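Local coordinates for protein cyanuric acid amidohydrolase (Azorhizobium caulinodans, PDB 4NQ3) that hydrolyses cyanuric acid, opening its s-triazine ring to give carboxybiuret, a step in the breakdown of herbicides such as atrazine, at residues V255-A267 against R314-G326; A30-E42 against H66-M78. All blocks are in the same frame, centred on the assembly; numbering follows the deposited sequence.

Interaction 1: residues V255-A267 against R314-G326; sequences VMADAIDVTPVKA and RAFVAGALAGVVG. With BR8 (barbituric acid), chain C.
Val262 lays its CB and CG1 against CG2 of Val324, with 3.7 Å between Val262 CB and Val324 CG2, while the same CG1 also meets the methyl of Ala320. Next along the helix, Leu321 brings its CD2 to 3.6 Å from Val265 CG2. Val265 has CG1 anti to its backbone N (chi1 170°), which turns CG2 to the side where Leu321 lies. At the other end, CD2 of Phe316 presents the ring edge to Ala259 CB, 4.0 Å away, and Ile260 CG2 approaches CE2 obliquely. Small Ala259 and Ala320 suit the place where loop and helix backbones run closest, the CA atoms of Ala259 and Val317 being 5.8 Å apart. Within the third repeating unit, this packing sets helix 309-325 against the turn and helix that follow strand 249-256, with the helix segments inclined at 33°. An Asx turn shapes the loop: Asp258 OD1 accepts from Ile260 N above the carboxylate plane. Beyond the packing, Arg314 NH1 donates to O4 of barbituric acid at 2.8 Å, a bent bond of 132°, while its NE pairs with Glu83. A leucine in place of Arg314 would probably leave that ligand oxygen without this donor and Glu83 without this salt bridge.

Interaction 2: residues A30-E42 against H66-M78; sequences APAGILAIFGKTE and HMGAAADEVCLVM
A beta-alpha-beta unit, strand 34-41, helix 51-67 and strand 75-80, places its two strands side by side and parallel, 14° apart in direction over the short segments. Four backbone hydrogen bonds join them, alternating in direction as parallel pairing demands: Cys75 N to Leu35 O, Ile37 N to Cys75 O at 2.7 Å, Val77 N to Ile37 O, and Gly39 N to Val77 O. Side chains alternate between the faces. On one, Ala36 CB rests 3.7 Å from Cys75 CB, and Phe38 lies alongside Val77, its CD1 3.9 Å from Val77 CB. On the other, Leu76 CD2 reaches CB of the branched Ile37. Met78 is bent at chi2 (-66°), which curls its chain back toward strand 34-41; SE comes 3.8 Å from Gly39 CA, and the lack of a side chain on Gly39 suits this close approach, while SE also meets Thr41 CG2. Beyond the strands, Pro31 CB packs on His66 CB at 3.9 Å and on Met67 CG, tying the short 3-10 turn to the end of the helix. Opposite Phe93 of strand 89-97, on the other side, strand 34-41 fits in an extra residue, Leu35 and Ala36 together making a classic beta bulge. Helix 51-67 lies over Met78, which its Val56 and Leu59 touch, while strand 235-242 packs its Val237 on Ala36, Phe38 and Cys75.

Overall arrangement
Interaction 2 lies in the first repeating unit and interaction 1 in the third, on opposite sides of the chain's centre, their own centres about 28 Å apart. They nevertheless meet near the substrate pocket, where Arg314 CD of interaction 1 packs 4.2 Å from Lys40 NZ of interaction 2. Arg314 binds the barbituric acid directly, together with Arg52 and Arg188, and Lys40 also touches a barbituric acid. Thr41, whose side chain lies about 6 Å from a bound barbituric acid, and Met78, whose carbonyl accepts from catalytic Lys156, bring the strand pair to the same site. The packing of 255-267 on 314-326 lies mostly farther out; there the side chain of Met256 is about 8 Å from a magnesium ion.

Interaction 1: residues V255-A267 against R314-G326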
loop_
_atom_site.group_PDB
_atom_site.type_symbol
_atom_site.label_atom_id
_atom_site.label_comp_id
_atom_site.label_asym_id
_atom_site.label_seq_id
_atom_site.Cartn_x
_atom_site.Cartn_y
_atom_site.Cartn_z
ATOM N N VAL A 255 6.794 25.125 -18.312
ATOM C CA VAL A 255 5.990 23.915 -18.355
ATOM C C VAL A 255 6.829 22.702 -18.679
ATOM O O VAL A 255 7.443 22.644 -19.718
ATOM C CB VAL A 255 4.880 24.019 -19.391
ATOM C CG1 VAL A 255 4.080 22.717 -19.439
ATOM C CG2 VAL A 255 3.972 25.181 -19.058
HETATM N N MSE A 256 6.861 21.728 -17.787
HETATM C CA MSE A 256 7.512 20.474 -18.097
HETATM C C MSE A 256 6.701 19.709 -19.138
HETATM O O MSE A 256 5.513 19.434 -18.931
HETATM C CB MSE A 256 7.669 19.639 -16.843
HETATM C CG MSE A 256 8.540 20.274 -15.788
HETATM SE SE MSE A 256 8.599 19.117 -14.194
HETATM C CE MSE A 256 9.858 17.753 -14.891
ATOM N N ALA A 257 7.350 19.364 -20.250
ATOM C CA ALA A 257 6.696 18.659 -21.344
ATOM C C ALA A 257 6.322 17.249 -20.895
ATOM O O ALA A 257 5.264 16.715 -21.258
ATOM C CB ALA A 257 7.590 18.625 -22.534
ATOM N N ASP A 258 7.205 16.651 -20.100
ATOM C CA ASP A 258 6.907 15.382 -19.442
ATOM C C ASP A 258 7.640 15.273 -18.090
ATOM O O ASP A 258 8.239 16.245 -17.607
ATOM C CB ASP A 258 7.245 14.196 -20.346
ATOM C CG ASP A 258 8.664 14.228 -20.855
ATOM O OD1 ASP A 258 9.547 14.733 -20.125
ATOM O OD2 ASP A 258 8.894 13.748 -21.995
ATOM N N ALA A 259 7.583 14.083 -17.498
ATOM C CA ALA A 259 8.012 13.869 -16.122
ATOM C C ALA A 259 9.516 14.014 -15.939
ATOM O O ALA A 259 9.989 14.147 -14.817
ATOM C CB ALA A 259 7.546 12.513 -15.627
ATOM N N ILE A 260 10.285 13.983 -17.015
ATOM C CA ILE A 260 11.720 14.135 -16.834
ATOM C C ILE A 260 12.259 15.354 -17.571
ATOM O O ILE A 260 13.470 15.485 -17.793
ATOM C CB ILE A 260 12.491 12.888 -17.281
ATOM C CG1 ILE A 260 12.177 12.561 -18.736
ATOM C CG2 ILE A 260 12.176 11.710 -16.374
ATOM C CD1 ILE A 260 12.888 11.353 -19.217
ATOM N N ASP A 261 11.356 16.268 -17.914
ATOM C CA ASP A 261 11.746 17.488 -18.607
ATOM C C ASP A 261 12.190 18.547 -17.601
ATOM O O ASP A 261 11.368 19.316 -17.101
ATOM C CB ASP A 261 10.590 18.007 -19.463
ATOM C CG ASP A 261 10.992 19.184 -20.325
ATOM O OD1 ASP A 261 12.198 19.277 -20.662
ATOM O OD2 ASP A 261 10.106 20.006 -20.667
ATOM N N VAL A 262 13.485 18.575 -17.294
ATOM C CA VAL A 262 13.990 19.430 -16.217
ATOM C C VAL A 262 14.496 20.749 -16.768
ATOM O O VAL A 262 15.014 21.575 -16.016
ATOM C CB VAL A 262 15.118 18.748 -15.397
ATOM C CG1 VAL A 262 14.545 17.707 -14.433
ATOM C CG2 VAL A 262 16.150 18.137 -16.323
ATOM N N THR A 263 14.372 20.934 -18.081
ATOM C CA THR A 263 14.877 22.140 -18.745
ATOM C C THR A 263 14.175 23.462 -18.352
ATOM O O THR A 263 14.835 24.494 -18.231
ATOM C CB THR A 263 14.789 21.970 -20.262
ATOM O OG1 THR A 263 13.568 21.291 -20.566
ATOM C CG2 THR A 263 15.908 21.096 -20.772
ATOM N N PRO A 264 12.844 23.439 -18.144
ATOM C CA PRO A 264 12.086 24.598 -17.639
ATOM C C PRO A 264 12.631 25.218 -16.355
ATOM O O PRO A 264 12.536 26.445 -16.186
ATOM C CB PRO A 264 10.702 24.016 -17.380
ATOM C CG PRO A 264 10.571 22.948 -18.404
ATOM C CD PRO A 264 11.947 22.350 -18.570
ATOM N N VAL A 265 13.162 24.389 -15.459
ATOM C CA VAL A 265 13.716 24.888 -14.205
ATOM C C VAL A 265 15.066 25.584 -14.428
ATOM O O VAL A 265 15.339 26.646 -13.864
ATOM C CB VAL A 265 13.887 23.739 -13.172
ATOM C CG1 VAL A 265 14.687 24.194 -11.967
ATOM C CG2 VAL A 265 12.544 23.276 -12.721
ATOM N N LYS A 266 15.908 24.996 -15.264
ATOM C CA LYS A 266 17.195 25.609 -15.546
ATOM C C LYS A 266 16.948 26.952 -16.251
ATOM O O LYS A 266 17.617 27.951 -15.960
ATOM C CB LYS A 266 18.064 24.668 -16.388
ATOM C CG LYS A 266 18.258 23.272 -15.760
ATOM C CD LYS A 266 19.001 22.301 -16.710
ATOM C CE LYS A 266 19.252 20.917 -16.092
ATOM N NZ LYS A 266 20.085 20.013 -16.945
ATOM N N ALA A 267 15.961 26.986 -17.144
ATOM C CA ALA A 267 15.621 28.226 -17.842
ATOM C C ALA A 267 15.014 29.236 -16.874
ATOM O O ALA A 267 15.263 30.443 -16.980
ATOM C CB ALA A 267 14.677 27.956 -18.983
ATOM N N ARG A 314 4.670 11.852 -8.096
ATOM C CA ARG A 314 5.319 12.752 -7.151
ATOM C C ARG A 314 6.739 12.300 -6.834
ATOM O O ARG A 314 7.686 13.063 -7.027
ATOM C CB ARG A 314 4.517 12.871 -5.855
ATOM C CG ARG A 314 3.391 13.896 -5.855
ATOM C CD ARG A 314 2.886 14.127 -4.418
ATOM N NE ARG A 314 2.368 12.900 -3.832
ATOM C CZ ARG A 314 1.089 12.553 -3.866
ATOM N NH1 ARG A 314 0.197 13.376 -4.424
ATOM N NH2 ARG A 314 0.700 11.402 -3.327
ATOM N N ALA A 315 6.886 11.071 -6.341
ATOM C CA ALA A 315 8.216 10.525 -6.046
ATOM C C ALA A 315 9.160 10.694 -7.241
ATOM O O ALA A 315 10.302 11.113 -7.084
ATOM C CB ALA A 315 8.125 9.057 -5.648
ATOM N N PHE A 316 8.673 10.382 -8.435
ATOM C CA PHE A 316 9.511 10.403 -9.622
ATOM C C PHE A 316 9.939 11.810 -9.992
ATOM O O PHE A 316 11.134 12.090 -10.112
ATOM C CB PHE A 316 8.784 9.770 -10.797
ATOM C CG PHE A 316 9.682 9.407 -11.927
ATOM C CD1 PHE A 316 10.653 8.409 -11.770
ATOM C CD2 PHE A 316 9.558 10.048 -13.166
ATOM C CE1 PHE A 316 11.490 8.059 -12.825
ATOM C CE2 PHE A 316 10.399 9.701 -14.246
ATOM C CZ PHE A 316 11.362 8.709 -14.073
ATOM N N VAL A 317 8.977 12.710 -10.145
ATOM C CA VAL A 317 9.330 14.076 -10.502
ATOM C C VAL A 317 10.115 14.776 -9.378
ATOM O O VAL A 317 10.979 15.602 -9.661
ATOM C CB VAL A 317 8.076 14.914 -10.839
ATOM C CG1 VAL A 317 8.432 16.401 -10.991
ATOM C CG2 VAL A 317 7.382 14.362 -12.078
ATOM N N ALA A 318 9.839 14.452 -8.113
ATOM C CA ALA A 318 10.581 15.086 -7.020
ATOM C C ALA A 318 12.066 14.759 -7.162
ATOM O O ALA A 318 12.932 15.625 -7.000
ATOM C CB ALA A 318 10.052 14.649 -5.654
ATOM N N GLY A 319 12.345 13.508 -7.509
ATOM C CA GLY A 319 13.706 13.076 -7.730
ATOM C C GLY A 319 14.361 13.831 -8.875
ATOM O O GLY A 319 15.479 14.317 -8.728
ATOM N N ALA A 320 13.677 13.954 -10.012
ATOM C CA ALA A 320 14.260 14.686 -11.134
ATOM C C ALA A 320 14.630 16.133 -10.728
ATOM O O ALA A 320 15.782 16.542 -10.868
ATOM C CB ALA A 320 13.299 14.687 -12.326
ATOM N N LEU A 321 13.679 16.881 -10.168
ATOM C CA LEU A 321 13.918 18.275 -9.770
ATOM C C LEU A 321 14.987 18.413 -8.667
ATOM O O LEU A 321 15.836 19.311 -8.707
ATOM C CB LEU A 321 12.608 18.914 -9.312
ATOM C CG LEU A 321 11.561 19.070 -10.406
ATOM C CD1 LEU A 321 10.295 19.676 -9.871
ATOM C CD2 LEU A 321 12.090 19.911 -11.519
ATOM N N ALA A 322 14.915 17.535 -7.670
ATOM C CA ALA A 322 15.882 17.526 -6.582
ATOM C C ALA A 322 17.290 17.298 -7.109
ATOM O O ALA A 322 18.257 17.863 -6.601
ATOM C CB ALA A 322 15.522 16.454 -5.572
ATOM N N GLY A 323 17.399 16.484 -8.149
ATOM C CA GLY A 323 18.681 16.239 -8.784
ATOM C C GLY A 323 19.266 17.481 -9.442
ATOM O O GLY A 323 20.481 17.580 -9.645
ATOM N N VAL A 324 18.401 18.433 -9.770
ATOM C CA VAL A 324 18.817 19.635 -10.472
ATOM C C VAL A 324 19.088 20.736 -9.479
ATOM O O VAL A 324 20.052 21.495 -9.597
ATOM C CB VAL A 324 17.742 20.118 -11.476
ATOM C CG1 VAL A 324 18.099 21.487 -12.024
ATOM C CG2 VAL A 324 17.559 19.096 -12.610
ATOM N N VAL A 325 18.219 20.833 -8.492
ATOM C CA VAL A 325 18.254 21.987 -7.623
ATOM C C VAL A 325 19.080 21.670 -6.367
ATOM O O VAL A 325 19.426 22.562 -5.605
ATOM C CB VAL A 325 16.806 22.442 -7.290
ATOM C CG1 VAL A 325 16.124 21.430 -6.412
ATOM C CG2 VAL A 325 16.798 23.794 -6.638
ATOM N N GLY A 326 19.441 20.404 -6.175
ATOM C CA GLY A 326 20.373 20.053 -5.113
ATOM C C GLY A 326 19.873 19.855 -3.686
ATOM O O GLY A 326 20.666 19.657 -2.767
HETATM N N1 BR8 C . -3.804 16.437 -2.991
HETATM C C2 BR8 C . -2.748 16.259 -2.167
HETATM O O2 BR8 C . -2.960 16.177 -0.972
HETATM N N3 BR8 C . -1.482 16.163 -2.671
HETATM C C4 BR8 C . -1.225 16.241 -4.064
HETATM O O4 BR8 C . -0.075 16.143 -4.480
HETATM C C5 BR8 C . -2.326 16.483 -5.099
HETATM C C6 BR8 C . -3.661 16.552 -4.371
HETATM O O8 BR8 C . -4.674 16.711 -5.015
#

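Interaction 2: residues A30-E42 against H66-M78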
loop_
_atom_site.group_PDB
_atom_site.type_symbol
_atom_site.label_atom_id
_atom_site.label_comp_id
_atom_site.label_asym_id
_atom_site.label_seq_id
_atom_site.Cartn_x
_atom_site.Cartn_y
_atom_site.Cartn_z
ATOM N N ALA A 30 5.679 38.560 10.586
ATOM C CA ALA A 30 4.646 39.306 11.314
ATOM C C ALA A 30 3.274 38.763 10.933
ATOM O O ALA A 30 2.873 38.838 9.772
ATOM C CB ALA A 30 4.741 40.758 11.018
ATOM N N PRO A 31 2.563 38.176 11.905
ATOM C CA PRO A 31 1.313 37.443 11.648
ATOM C C PRO A 31 0.311 38.249 10.845
ATOM O O PRO A 31 -0.374 37.669 10.005
ATOM C CB PRO A 31 0.780 37.153 13.047
ATOM C CG PRO A 31 1.975 37.082 13.870
ATOM C CD PRO A 31 2.920 38.148 13.328
ATOM N N ALA A 32 0.241 39.555 11.092
ATOM C CA ALA A 32 -0.694 40.427 10.385
ATOM C C ALA A 32 -0.514 40.343 8.876
ATOM O O ALA A 32 -1.480 40.453 8.118
ATOM C CB ALA A 32 -0.532 41.852 10.847
ATOM N N GLY A 33 0.714 40.095 8.442
ATOM C CA GLY A 33 1.037 40.121 7.028
ATOM C C GLY A 33 1.095 38.761 6.358
ATOM O O GLY A 33 1.533 38.635 5.209
ATOM N N ILE A 34 0.675 37.728 7.076
ATOM C CA ILE A 34 0.668 36.395 6.501
ATOM C C ILE A 34 -0.513 36.270 5.550
ATOM O O ILE A 34 -1.663 36.381 5.965
ATOM C CB ILE A 34 0.583 35.315 7.570
ATOM C CG1 ILE A 34 1.866 35.273 8.378
ATOM C CG2 ILE A 34 0.343 33.971 6.946
ATOM C CD1 ILE A 34 1.843 34.183 9.439
ATOM N N LEU A 35 -0.219 36.069 4.272
ATOM C CA LEU A 35 -1.252 35.903 3.263
ATOM C C LEU A 35 -1.668 34.448 3.090
ATOM O O LEU A 35 -2.868 34.153 3.041
ATOM C CB LEU A 35 -0.801 36.471 1.924
ATOM C CG LEU A 35 -0.681 37.978 1.991
ATOM C CD1 LEU A 35 -0.345 38.532 0.634
ATOM C CD2 LEU A 35 -2.003 38.516 2.459
ATOM N N ALA A 36 -0.696 33.543 2.963
ATOM C CA ALA A 36 -1.024 32.142 2.711
ATOM C C ALA A 36 0.061 31.249 3.233
ATOM O O ALA A 36 1.198 31.668 3.337
ATOM C CB ALA A 36 -1.233 31.893 1.217
ATOM N N ILE A 37 -0.286 30.010 3.562
ATOM C CA ILE A 37 0.726 29.017 3.878
ATOM C C ILE A 37 0.568 27.773 3.009
ATOM O O ILE A 37 -0.505 27.190 2.972
ATOM C CB ILE A 37 0.674 28.598 5.334
ATOM C CG1 ILE A 37 0.755 29.805 6.255
ATOM C CG2 ILE A 37 1.852 27.725 5.652
ATOM C CD1 ILE A 37 0.691 29.398 7.711
ATOM N N PHE A 38 1.618 27.388 2.280
ATOM C CA PHE A 38 1.611 26.114 1.555
ATOM C C PHE A 38 2.277 25.070 2.413
ATOM O O PHE A 38 3.152 25.390 3.207
ATOM C CB PHE A 38 2.365 26.184 0.227
ATOM C CG PHE A 38 1.750 27.095 -0.805
ATOM C CD1 PHE A 38 0.625 27.845 -0.526
ATOM C CD2 PHE A 38 2.316 27.192 -2.070
ATOM C CE1 PHE A 38 0.085 28.680 -1.488
ATOM C CE2 PHE A 38 1.780 28.017 -3.022
ATOM C CZ PHE A 38 0.664 28.763 -2.729
ATOM N N GLY A 39 1.917 23.807 2.232
ATOM C CA GLY A 39 2.585 22.774 2.989
ATOM C C GLY A 39 2.693 21.498 2.197
ATOM O O GLY A 39 1.821 21.211 1.388
ATOM N N LYS A 40 3.761 20.740 2.429
ATOM C CA LYS A 40 3.827 19.342 2.029
ATOM C C LYS A 40 3.732 18.551 3.314
ATOM O O LYS A 40 4.553 18.733 4.202
ATOM C CB LYS A 40 5.119 19.032 1.288
ATOM C CG LYS A 40 5.192 19.659 -0.074
ATOM C CD LYS A 40 3.987 19.239 -0.895
ATOM C CE LYS A 40 3.935 17.716 -1.099
ATOM N NZ LYS A 40 2.656 17.319 -1.761
ATOM N N THR A 41 2.705 17.719 3.456
ATOM C CA THR A 41 2.551 16.939 4.687
ATOM C C THR A 41 2.697 15.437 4.402
ATOM O O THR A 41 2.456 14.998 3.289
ATOM C CB THR A 41 1.207 17.262 5.362
ATOM O OG1 THR A 41 0.126 16.919 4.483
ATOM C CG2 THR A 41 1.130 18.746 5.640
ATOM N N GLU A 42 3.072 14.664 5.419
ATOM C CA GLU A 42 3.479 13.250 5.269
ATOM C C GLU A 42 2.400 12.244 4.899
ATOM O O GLU A 42 2.686 11.049 4.880
ATOM C CB GLU A 42 4.092 12.738 6.575
ATOM C CG GLU A 42 5.406 13.343 6.925
ATOM C CD GLU A 42 5.542 13.624 8.413
ATOM O OE1 GLU A 42 6.236 12.829 9.128
ATOM O OE2 GLU A 42 4.967 14.660 8.849
ATOM N N HIS A 66 -2.721 34.540 17.390
ATOM C CA HIS A 66 -2.133 35.847 17.122
ATOM C C HIS A 66 -3.076 36.825 16.447
ATOM O O HIS A 66 -2.972 38.005 16.689
ATOM C CB HIS A 66 -0.883 35.720 16.252
ATOM C CG HIS A 66 0.261 35.051 16.939
ATOM N ND1 HIS A 66 0.616 33.741 16.692
ATOM C CD2 HIS A 66 1.132 35.507 17.868
ATOM C CE1 HIS A 66 1.660 33.418 17.436
ATOM N NE2 HIS A 66 1.991 34.472 18.161
HETATM N N MSE A 67 -3.984 36.359 15.599
HETATM C CA MSE A 67 -4.770 37.273 14.767
HETATM C C MSE A 67 -6.256 37.230 15.075
HETATM O O MSE A 67 -7.008 38.052 14.604
HETATM C CB MSE A 67 -4.564 36.959 13.268
HETATM C CG MSE A 67 -3.138 36.672 12.867
HETATM SE SE MSE A 67 -3.052 35.617 11.235
HETATM C CE MSE A 67 -3.459 37.028 9.943
ATOM N N GLY A 68 -6.699 36.257 15.842
ATOM C CA GLY A 68 -8.121 36.107 16.059
ATOM C C GLY A 68 -8.874 35.689 14.813
ATOM O O GLY A 68 -8.469 34.756 14.123
ATOM N N ALA A 69 -9.979 36.371 14.527
ATOM C CA ALA A 69 -10.847 35.979 13.422
ATOM C C ALA A 69 -10.193 36.240 12.062
ATOM O O ALA A 69 -10.598 35.658 11.055
ATOM C CB ALA A 69 -12.173 36.693 13.526
ATOM N N ALA A 70 -9.169 37.092 12.036
ATOM C CA ALA A 70 -8.454 37.385 10.796
ATOM C C ALA A 70 -7.639 36.177 10.358
ATOM O O ALA A 70 -7.221 36.097 9.208
ATOM C CB ALA A 70 -7.548 38.593 10.964
ATOM N N ALA A 71 -7.417 35.236 11.268
ATOM C CA ALA A 71 -6.727 34.001 10.915
ATOM C C ALA A 71 -7.463 33.288 9.796
ATOM O O ALA A 71 -6.853 32.657 8.930
ATOM C CB ALA A 71 -6.603 33.094 12.108
ATOM N N ASP A 72 -8.782 33.412 9.798
ATOM C CA ASP A 72 -9.593 32.656 8.857
ATOM C C ASP A 72 -9.396 33.102 7.426
ATOM O O ASP A 72 -9.761 32.368 6.497
ATOM C CB ASP A 72 -11.068 32.752 9.231
ATOM C CG ASP A 72 -11.380 32.023 10.526
ATOM O OD1 ASP A 72 -10.709 30.997 10.829
ATOM O OD2 ASP A 72 -12.292 32.491 11.246
ATOM N N GLU A 73 -8.796 34.281 7.253
ATOM C CA GLU A 73 -8.580 34.857 5.931
ATOM C C GLU A 73 -7.255 34.408 5.346
ATOM O O GLU A 73 -6.960 34.695 4.196
ATOM C CB GLU A 73 -8.640 36.377 6.009
ATOM C CG GLU A 73 -10.051 36.898 6.220
ATOM C CD GLU A 73 -10.091 38.230 6.983
ATOM O OE1 GLU A 73 -9.108 39.008 6.910
ATOM O OE2 GLU A 73 -11.094 38.473 7.704
ATOM N N VAL A 74 -6.461 33.680 6.124
ATOM C CA VAL A 74 -5.204 33.141 5.608
ATOM C C VAL A 74 -5.491 31.909 4.768
ATOM O O VAL A 74 -6.260 31.041 5.181
ATOM C CB VAL A 74 -4.213 32.773 6.747
ATOM C CG1 VAL A 74 -2.932 32.159 6.188
ATOM C CG2 VAL A 74 -3.909 33.980 7.575
ATOM N N CYS A 75 -4.899 31.834 3.583
ATOM C CA CYS A 75 -5.089 30.661 2.742
ATOM C C CYS A 75 -4.185 29.546 3.183
ATOM O O CYS A 75 -2.955 29.706 3.204
ATOM C CB CYS A 75 -4.823 30.989 1.284
ATOM S SG CYS A 75 -6.228 31.889 0.549
ATOM N N LEU A 76 -4.795 28.422 3.550
ATOM C CA LEU A 76 -4.043 27.250 3.967
ATOM C C LEU A 76 -4.158 26.166 2.886
ATOM O O LEU A 76 -5.204 25.532 2.730
ATOM C CB LEU A 76 -4.548 26.754 5.319
ATOM C CG LEU A 76 -4.347 27.702 6.513
ATOM C CD1 LEU A 76 -4.826 27.090 7.832
ATOM C CD2 LEU A 76 -2.876 28.133 6.665
ATOM N N VAL A 77 -3.085 25.998 2.120
ATOM C CA VAL A 77 -2.971 24.931 1.131
ATOM C C VAL A 77 -2.061 23.816 1.638
ATOM O O VAL A 77 -0.835 23.935 1.587
ATOM C CB VAL A 77 -2.405 25.435 -0.225
ATOM C CG1 VAL A 77 -2.428 24.327 -1.233
ATOM C CG2 VAL A 77 -3.141 26.653 -0.709
HETATM N N MSE A 78 -2.642 22.736 2.138
HETATM C CA MSE A 78 -1.816 21.625 2.580
HETATM C C MSE A 78 -1.873 20.523 1.549
HETATM O O MSE A 78 -2.903 19.881 1.379
HETATM C CB MSE A 78 -2.266 21.095 3.935
HETATM C CG MSE A 78 -2.152 22.108 5.085
HETATM SE SE MSE A 78 -0.304 22.601 5.490
HETATM C CE MSE A 78 -0.392 24.462 4.892
#